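Local coordinates for protein aminotransferase (Bacillus subtilis, PDB 6L1O) that transfers amino groups with the help of pyridoxal 5'-phosphate and takes part in making the dipeptide antibiotic bacilysin, at residues B[303-308]-B[368-373]; B[76-81]-B[282-287]; B[85-90]-B[221-226]. All blocks are in the same frame, centred on the assembly; numbering follows the deposited sequence.

Contact 1. Residues B[303-308]-B[368-373]; sequences DFFTAL and ISMVSK
A Met-aromatic contact between Met370 and Phe305 joins the long helix 289-313 to the end of strand 365-369, the middle strand of the small antiparallel sheet, and to the residue just beyond it, within the hydrophobic core between them. The thioether does not meet the ring through its sulfur alone. The terminal methyl CE lies over one face of Phe305, 3.8 Å from the ring centroid and 16° off the ring normal, which makes it a CH-pi contact. It is displaced toward the CD2 side of the ring, where CE to Phe305 CD2 is 3.6 Å. The sulfur sits obliquely, 4.4 Å from the same centroid, and also touches the first carbon of the phenylalanine side chain, with SD to Phe305 CB at 3.7 Å. Bends at chi2 (-70°) and chi3 (101°) fold the methionine back on itself and bring its methyl over the ring. Ile368 adds its branch methyl at the far end of the ring, CG2 to Phe305 CZ 3.8 Å, approaching the ring obliquely.

Leu377 of helix 374-385 and Met317 also touch Phe305, while Ile302, one helical turn before Phe305, packs against Met370. The backbone around Met370 is fixed separately: its carbonyl oxygen accepts a hydrogen bond from Arg301. No hydrogen bond passes between 303-308 and 368-373, so the helix meets the strand end and the residue past it through dispersion and the weak attraction of a polarised methyl and sulfur for the aromatic pi cloud.

Contact 2. Residues B[76-81]-B[282-287]; sequences KEAIAA and AALSGD
Leu284 holds CG anti to its carbonyl carbon (chi1 -63°) and runs on extended to CD1 (chi2 177°), a combination that carries this methyl straight from helix 274-285 to the surface of helix 73-87. On the other side, Ile79 also has its CG1 branch anti to the carbonyl carbon (chi1 -70°), which places CG1 beside its own backbone N and within reach of the leucine. The two meet with Leu284 CD1 3.5 Å from Ile79 CG1, the closest approach between 76-81 and 282-287, and the side chains cross obliquely.

The same leucine methyl rests against the main chain of the facing helix as well as its side chains. It lies 3.8 Å from Ala78 C and 3.7 Å from Ile79 N, at the peptide that joins these residues, and 4.0 Å from Ala78 CB. Ala78 directs its CB toward the other helix, and the small size of this methyl lets the backbones come close, with 6.4 Å between the CA atoms of Ala78 and Leu284. Ile79, in contrast, points its CB away, so its side chain takes part through CG1. One methyl thus touches two successive residues; the side-chain contacts are apolar and no hydrogen bond crosses between the segments.

Leu284 is near the C-terminal end of its helix; a little further on, Asp287 OD1 caps the backbone N of Glu289 at the start of helix 289-313. Beyond the leucine, Ile79 packs on Val97 and Leu99 of strand 97-100 and on Phe250 and Val252 of strand 249-253. Helix 73-87 thus lies on these two strands of the large mixed sheet through Ile79, with helix 274-285 alongside it.

Contact 3. Residues B[85-90]-B[221-226]; sequences REYGVT and FLEAED
Val89 and Glu223 face each other where helix 73-87 ends and meets the short 3-10 turn 221-223, on the periphery of the large PLP-binding domain of what is probably a class I, fold-type I aminotransferase. Gly88 is the first residue to leave the helix, with positive phi, and the chain then turns so that Val89 directs its CB toward the 3-10 turn. The valine splits its two methyls between neighbouring residues. CG1, anti to the backbone N, meets Leu222 CB at 3.9 Å, the two side chains crossing at about a right angle, whereas CG2 lies 3.7 Å from the aliphatic CG of Glu223, which it crosses at a slant.

Glu223 extends past the valine to the end of the helix. Its CG is anti to its carbonyl carbon (chi1 -75°) and the chain is straight at chi2 (176°), which takes the carboxylate as far as Tyr87. There OE2 lies 3.6 Å from Tyr87 CB. The carboxylate and phenol planes are 33° apart, and OE2 approaches the ring obliquely; the two side chains as a whole run roughly perpendicular. The tyrosine ring is held by its surroundings: Glu86 CB sits over the centre of one face, 3.6 Å above the plane, and the rings of Tyr83 and Phe207 meet it with their planes inclined.

Two acceptors are brought together by this arrangement, since Tyr87 O is near the glutamate. The unfavourable approach is probably eased by the hydrogen bond that Glu223 OE2 receives from the backbone N of Ser220. No hydrogen bond joins 85-90 to 221-226 directly, and Glu223 OE2 ends 3.3 Å from Tyr87 O.

In the fold
Contacts 2 and 3 share helix 73-87, using its middle and its C-terminal end, and their centres are 16 Å apart. They touch directly: Arg85 NH1 lies 3.1 Å from Gly286 O, a probable hydrogen bond that ties the end of one helix to the loop that follows the other. Contact 1 stands apart, about 17 Å from each of the others at the nearest atoms, although the helices 274-285 and 289-313, used by contacts 2 and 1, follow one another in the chain. None reaches the cofactor: the side chains of Met370, Leu284 and Tyr87 are each about 13 Å from a bound pyridoxal-5'-phosphate. The Leu284 side chain is about 4 Å from that of Phe237, a likely cofactor-binding residue.

Contact 1. Residues B[303-308]-B[368-373]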
# COMPACT_ATOMS: atom_id res chain seq x y z
N ASP B 303 26.86 -23.57 -5.71
CA ASP B 303 27.99 -24.47 -5.95
C ASP B 303 27.62 -25.67 -6.83
O ASP B 303 28.33 -25.96 -7.81
CB ASP B 303 28.59 -24.92 -4.64
CG ASP B 303 29.30 -23.80 -3.91
OD1 ASP B 303 29.34 -22.64 -4.39
OD2 ASP B 303 29.83 -24.06 -2.81
N PHE B 304 26.53 -26.34 -6.48
CA PHE B 304 25.98 -27.44 -7.29
C PHE B 304 25.72 -27.06 -8.76
O PHE B 304 26.14 -27.78 -9.69
CB PHE B 304 24.69 -27.93 -6.68
CG PHE B 304 23.97 -28.97 -7.50
CD1 PHE B 304 24.43 -30.29 -7.54
CD2 PHE B 304 22.85 -28.63 -8.24
CE1 PHE B 304 23.74 -31.26 -8.28
CE2 PHE B 304 22.17 -29.57 -9.00
CZ PHE B 304 22.63 -30.90 -9.00
N PHE B 305 24.97 -25.96 -8.94
CA PHE B 305 24.56 -25.49 -10.23
C PHE B 305 25.72 -25.03 -11.10
O PHE B 305 25.78 -25.35 -12.30
CB PHE B 305 23.59 -24.30 -10.07
CG PHE B 305 23.05 -23.76 -11.37
CD1 PHE B 305 22.03 -24.44 -12.07
CD2 PHE B 305 23.55 -22.59 -11.90
CE1 PHE B 305 21.54 -23.95 -13.27
CE2 PHE B 305 23.08 -22.10 -13.10
CZ PHE B 305 22.07 -22.75 -13.77
N THR B 306 26.58 -24.21 -10.58
CA THR B 306 27.69 -23.68 -11.41
C THR B 306 28.68 -24.83 -11.79
O THR B 306 29.25 -24.89 -12.91
CB THR B 306 28.43 -22.52 -10.75
OG1 THR B 306 28.87 -22.88 -9.45
CG2 THR B 306 27.50 -21.26 -10.64
N ALA B 307 28.87 -25.77 -10.88
CA ALA B 307 29.74 -26.93 -11.18
C ALA B 307 29.13 -27.78 -12.26
O ALA B 307 29.83 -28.29 -13.14
CB ALA B 307 30.02 -27.72 -9.91
N LEU B 308 27.80 -27.92 -12.25
CA LEU B 308 27.09 -28.76 -13.17
C LEU B 308 27.03 -28.12 -14.58
O LEU B 308 27.22 -28.82 -15.61
CB LEU B 308 25.69 -29.02 -12.69
CG LEU B 308 24.91 -30.13 -13.32
CD1 LEU B 308 25.59 -31.48 -13.03
CD2 LEU B 308 23.46 -30.13 -12.77
N ILE B 368 20.06 -15.78 -13.44
CA ILE B 368 19.57 -17.14 -13.21
C ILE B 368 19.41 -17.30 -11.70
O ILE B 368 20.32 -17.01 -10.96
CB ILE B 368 20.55 -18.21 -13.74
CG1 ILE B 368 20.92 -17.99 -15.21
CG2 ILE B 368 19.99 -19.63 -13.58
CD1 ILE B 368 21.86 -19.06 -15.77
N SER B 369 18.22 -17.64 -11.25
CA SER B 369 17.99 -17.56 -9.80
C SER B 369 18.03 -18.93 -9.20
O SER B 369 17.54 -19.89 -9.80
CB SER B 369 16.68 -16.88 -9.46
OG SER B 369 15.69 -17.43 -10.26
N MET B 370 18.53 -18.99 -8.00
CA MET B 370 18.75 -20.27 -7.34
C MET B 370 17.63 -20.53 -6.30
O MET B 370 17.87 -21.17 -5.28
CB MET B 370 20.08 -20.30 -6.68
CG MET B 370 21.27 -20.13 -7.61
SD MET B 370 21.53 -21.53 -8.67
CE MET B 370 20.82 -20.94 -10.19
N VAL B 371 16.44 -20.05 -6.59
CA VAL B 371 15.25 -20.31 -5.74
C VAL B 371 14.44 -21.47 -6.31
O VAL B 371 13.23 -21.39 -6.44
CB VAL B 371 14.36 -19.03 -5.56
CG1 VAL B 371 15.06 -18.01 -4.69
CG2 VAL B 371 13.90 -18.43 -6.90
N SER B 372 15.11 -22.56 -6.64
CA SER B 372 14.48 -23.75 -7.07
C SER B 372 15.21 -24.96 -6.49
O SER B 372 16.45 -24.93 -6.19
CB SER B 372 14.49 -23.82 -8.60
OG SER B 372 13.49 -23.03 -9.17
N LYS B 373 14.46 -26.04 -6.37
CA LYS B 373 15.00 -27.26 -5.72
C LYS B 373 16.12 -27.91 -6.59
O LYS B 373 16.15 -27.72 -7.79
CB LYS B 373 13.84 -28.24 -5.48
CG LYS B 373 13.28 -28.90 -6.74
CD LYS B 373 11.97 -29.67 -6.55
CE LYS B 373 10.79 -28.71 -6.38
NZ LYS B 373 9.48 -29.38 -6.45

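Contact 2. Residues B[76-81]-B[282-287]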
# COMPACT_ATOMS: atom_id res chain seq x y z
N LYS B 76 8.91 -1.02 15.73
CA LYS B 76 10.00 -0.07 15.52
C LYS B 76 11.16 -0.33 16.49
O LYS B 76 12.32 -0.21 16.15
CB LYS B 76 9.44 1.34 15.63
CG LYS B 76 8.44 1.67 14.52
CD LYS B 76 7.91 3.08 14.80
CE LYS B 76 7.15 3.59 13.63
NZ LYS B 76 6.57 4.89 14.00
N GLU B 77 10.84 -0.72 17.71
CA GLU B 77 11.82 -1.17 18.68
C GLU B 77 12.52 -2.46 18.22
O GLU B 77 13.73 -2.59 18.36
CB GLU B 77 11.18 -1.34 20.07
CG GLU B 77 10.76 -0.04 20.71
CD GLU B 77 9.48 -0.10 21.59
OE1 GLU B 77 9.14 -1.17 22.15
OE2 GLU B 77 8.79 0.95 21.73
N ALA B 78 11.78 -3.40 17.65
CA ALA B 78 12.39 -4.65 17.12
C ALA B 78 13.34 -4.34 15.98
O ALA B 78 14.42 -4.90 15.88
CB ALA B 78 11.33 -5.64 16.68
N ILE B 79 12.96 -3.38 15.15
CA ILE B 79 13.80 -2.93 14.06
C ILE B 79 15.09 -2.32 14.59
O ILE B 79 16.20 -2.68 14.15
CB ILE B 79 13.04 -1.96 13.14
CG1 ILE B 79 11.96 -2.75 12.38
CG2 ILE B 79 13.98 -1.23 12.18
CD1 ILE B 79 10.95 -1.91 11.64
N ALA B 80 14.98 -1.46 15.60
CA ALA B 80 16.21 -0.85 16.15
C ALA B 80 17.13 -1.93 16.76
O ALA B 80 18.34 -1.90 16.55
CB ALA B 80 15.89 0.26 17.15
N ALA B 81 16.54 -2.87 17.50
CA ALA B 81 17.29 -3.95 18.15
C ALA B 81 17.96 -4.83 17.07
O ALA B 81 19.10 -5.21 17.19
CB ALA B 81 16.40 -4.78 19.03
N ALA B 282 8.67 -10.99 15.40
CA ALA B 282 9.14 -12.33 15.76
C ALA B 282 10.22 -12.73 14.74
O ALA B 282 11.15 -13.39 15.09
CB ALA B 282 8.02 -13.34 15.78
N ALA B 283 10.10 -12.26 13.48
CA ALA B 283 11.16 -12.49 12.50
C ALA B 283 12.47 -11.86 12.89
O ALA B 283 13.52 -12.51 12.92
CB ALA B 283 10.73 -12.07 11.10
N LEU B 284 12.41 -10.61 13.30
CA LEU B 284 13.57 -9.86 13.61
C LEU B 284 14.22 -10.34 14.90
O LEU B 284 15.44 -10.30 15.06
CB LEU B 284 13.23 -8.37 13.76
CG LEU B 284 12.68 -7.67 12.52
CD1 LEU B 284 12.30 -6.22 12.86
CD2 LEU B 284 13.67 -7.79 11.37
N SER B 285 13.40 -10.69 15.88
CA SER B 285 13.92 -11.07 17.18
C SER B 285 14.28 -12.55 17.21
O SER B 285 14.87 -13.05 18.17
CB SER B 285 12.91 -10.76 18.29
OG SER B 285 11.72 -11.54 18.14
N GLY B 286 13.96 -13.27 16.15
CA GLY B 286 14.25 -14.69 16.12
C GLY B 286 15.70 -15.10 15.95
O GLY B 286 16.59 -14.29 15.79
N ASP B 287 15.93 -16.40 16.06
CA ASP B 287 17.30 -16.99 16.06
C ASP B 287 17.92 -16.71 14.66
O ASP B 287 17.40 -17.18 13.66
CB ASP B 287 17.16 -18.50 16.32
CG ASP B 287 18.49 -19.24 16.42
OD1 ASP B 287 19.55 -18.64 16.06
OD2 ASP B 287 18.45 -20.42 16.91

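Contact 3. Residues B[85-90]-B[221-226]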
# COMPACT_ATOMS: atom_id res chain seq x y z
N ARG B 85 22.00 -5.54 16.54
CA ARG B 85 22.50 -6.91 16.62
C ARG B 85 23.21 -7.32 15.35
O ARG B 85 24.26 -7.94 15.40
CB ARG B 85 21.35 -7.87 16.92
CG ARG B 85 21.74 -9.34 17.07
CD ARG B 85 20.58 -10.31 17.04
NE ARG B 85 20.04 -10.55 15.70
CZ ARG B 85 18.90 -11.18 15.44
NH1 ARG B 85 18.14 -11.71 16.41
NH2 ARG B 85 18.51 -11.35 14.18
N GLU B 86 22.65 -6.95 14.19
CA GLU B 86 23.13 -7.44 12.93
C GLU B 86 24.26 -6.61 12.37
O GLU B 86 25.17 -7.16 11.78
CB GLU B 86 22.00 -7.54 11.86
CG GLU B 86 21.00 -8.65 12.13
CD GLU B 86 21.65 -10.03 12.29
OE1 GLU B 86 22.46 -10.40 11.43
OE2 GLU B 86 21.34 -10.75 13.25
N TYR B 87 24.17 -5.30 12.51
CA TYR B 87 25.09 -4.37 11.83
C TYR B 87 25.83 -3.42 12.73
O TYR B 87 26.64 -2.62 12.27
CB TYR B 87 24.29 -3.58 10.80
CG TYR B 87 23.55 -4.47 9.85
CD1 TYR B 87 24.22 -5.33 9.01
CD2 TYR B 87 22.14 -4.47 9.82
CE1 TYR B 87 23.50 -6.19 8.12
CE2 TYR B 87 21.45 -5.29 8.95
CZ TYR B 87 22.11 -6.14 8.11
OH TYR B 87 21.38 -6.94 7.26
N GLY B 88 25.53 -3.46 14.01
CA GLY B 88 26.19 -2.56 14.93
C GLY B 88 25.72 -1.12 14.83
O GLY B 88 26.41 -0.21 15.29
N VAL B 89 24.55 -0.92 14.24
CA VAL B 89 24.06 0.45 13.90
C VAL B 89 23.02 0.91 14.92
O VAL B 89 22.04 0.19 15.20
CB VAL B 89 23.45 0.48 12.49
CG1 VAL B 89 22.81 1.84 12.15
CG2 VAL B 89 24.53 0.13 11.48
N THR B 90 23.21 2.12 15.43
CA THR B 90 22.29 2.74 16.35
C THR B 90 21.18 3.47 15.60
O THR B 90 21.44 4.40 14.85
CB THR B 90 23.00 3.78 17.27
OG1 THR B 90 23.87 3.08 18.15
CG2 THR B 90 21.95 4.52 18.13
N PHE B 221 24.69 0.15 4.60
CA PHE B 221 25.01 1.54 4.23
C PHE B 221 25.14 2.43 5.48
O PHE B 221 26.01 3.33 5.57
CB PHE B 221 23.93 2.05 3.26
CG PHE B 221 23.94 3.54 3.01
CD1 PHE B 221 25.05 4.17 2.46
CD2 PHE B 221 22.82 4.32 3.32
CE1 PHE B 221 25.06 5.54 2.24
CE2 PHE B 221 22.81 5.68 3.09
CZ PHE B 221 23.95 6.30 2.58
N LEU B 222 24.29 2.19 6.46
CA LEU B 222 24.24 3.01 7.65
C LEU B 222 25.44 2.85 8.59
O LEU B 222 25.52 3.53 9.58
CB LEU B 222 22.94 2.79 8.42
CG LEU B 222 21.65 3.12 7.65
CD1 LEU B 222 20.50 2.85 8.58
CD2 LEU B 222 21.62 4.58 7.19
N GLU B 223 26.34 1.91 8.28
CA GLU B 223 27.64 1.85 8.92
C GLU B 223 28.59 2.98 8.50
O GLU B 223 29.45 3.37 9.26
CB GLU B 223 28.29 0.49 8.69
CG GLU B 223 27.64 -0.59 9.55
CD GLU B 223 28.18 -1.98 9.28
OE1 GLU B 223 29.42 -2.13 9.32
OE2 GLU B 223 27.37 -2.93 9.04
N ALA B 224 28.41 3.53 7.31
CA ALA B 224 29.25 4.61 6.83
C ALA B 224 29.01 5.92 7.57
O ALA B 224 27.88 6.24 7.90
CB ALA B 224 29.02 4.82 5.35
N GLU B 225 30.09 6.65 7.85
CA GLU B 225 30.00 8.01 8.37
C GLU B 225 29.21 8.87 7.39
O GLU B 225 29.43 8.82 6.18
CB GLU B 225 31.41 8.62 8.56
N ASP B 226 28.29 9.66 7.92
CA ASP B 226 27.43 10.56 7.12
C ASP B 226 26.33 9.86 6.28
O ASP B 226 25.65 10.52 5.50
CB ASP B 226 28.25 11.48 6.21
CG ASP B 226 28.94 12.60 6.99
OD1 ASP B 226 28.35 13.12 7.98
OD2 ASP B 226 30.07 12.96 6.60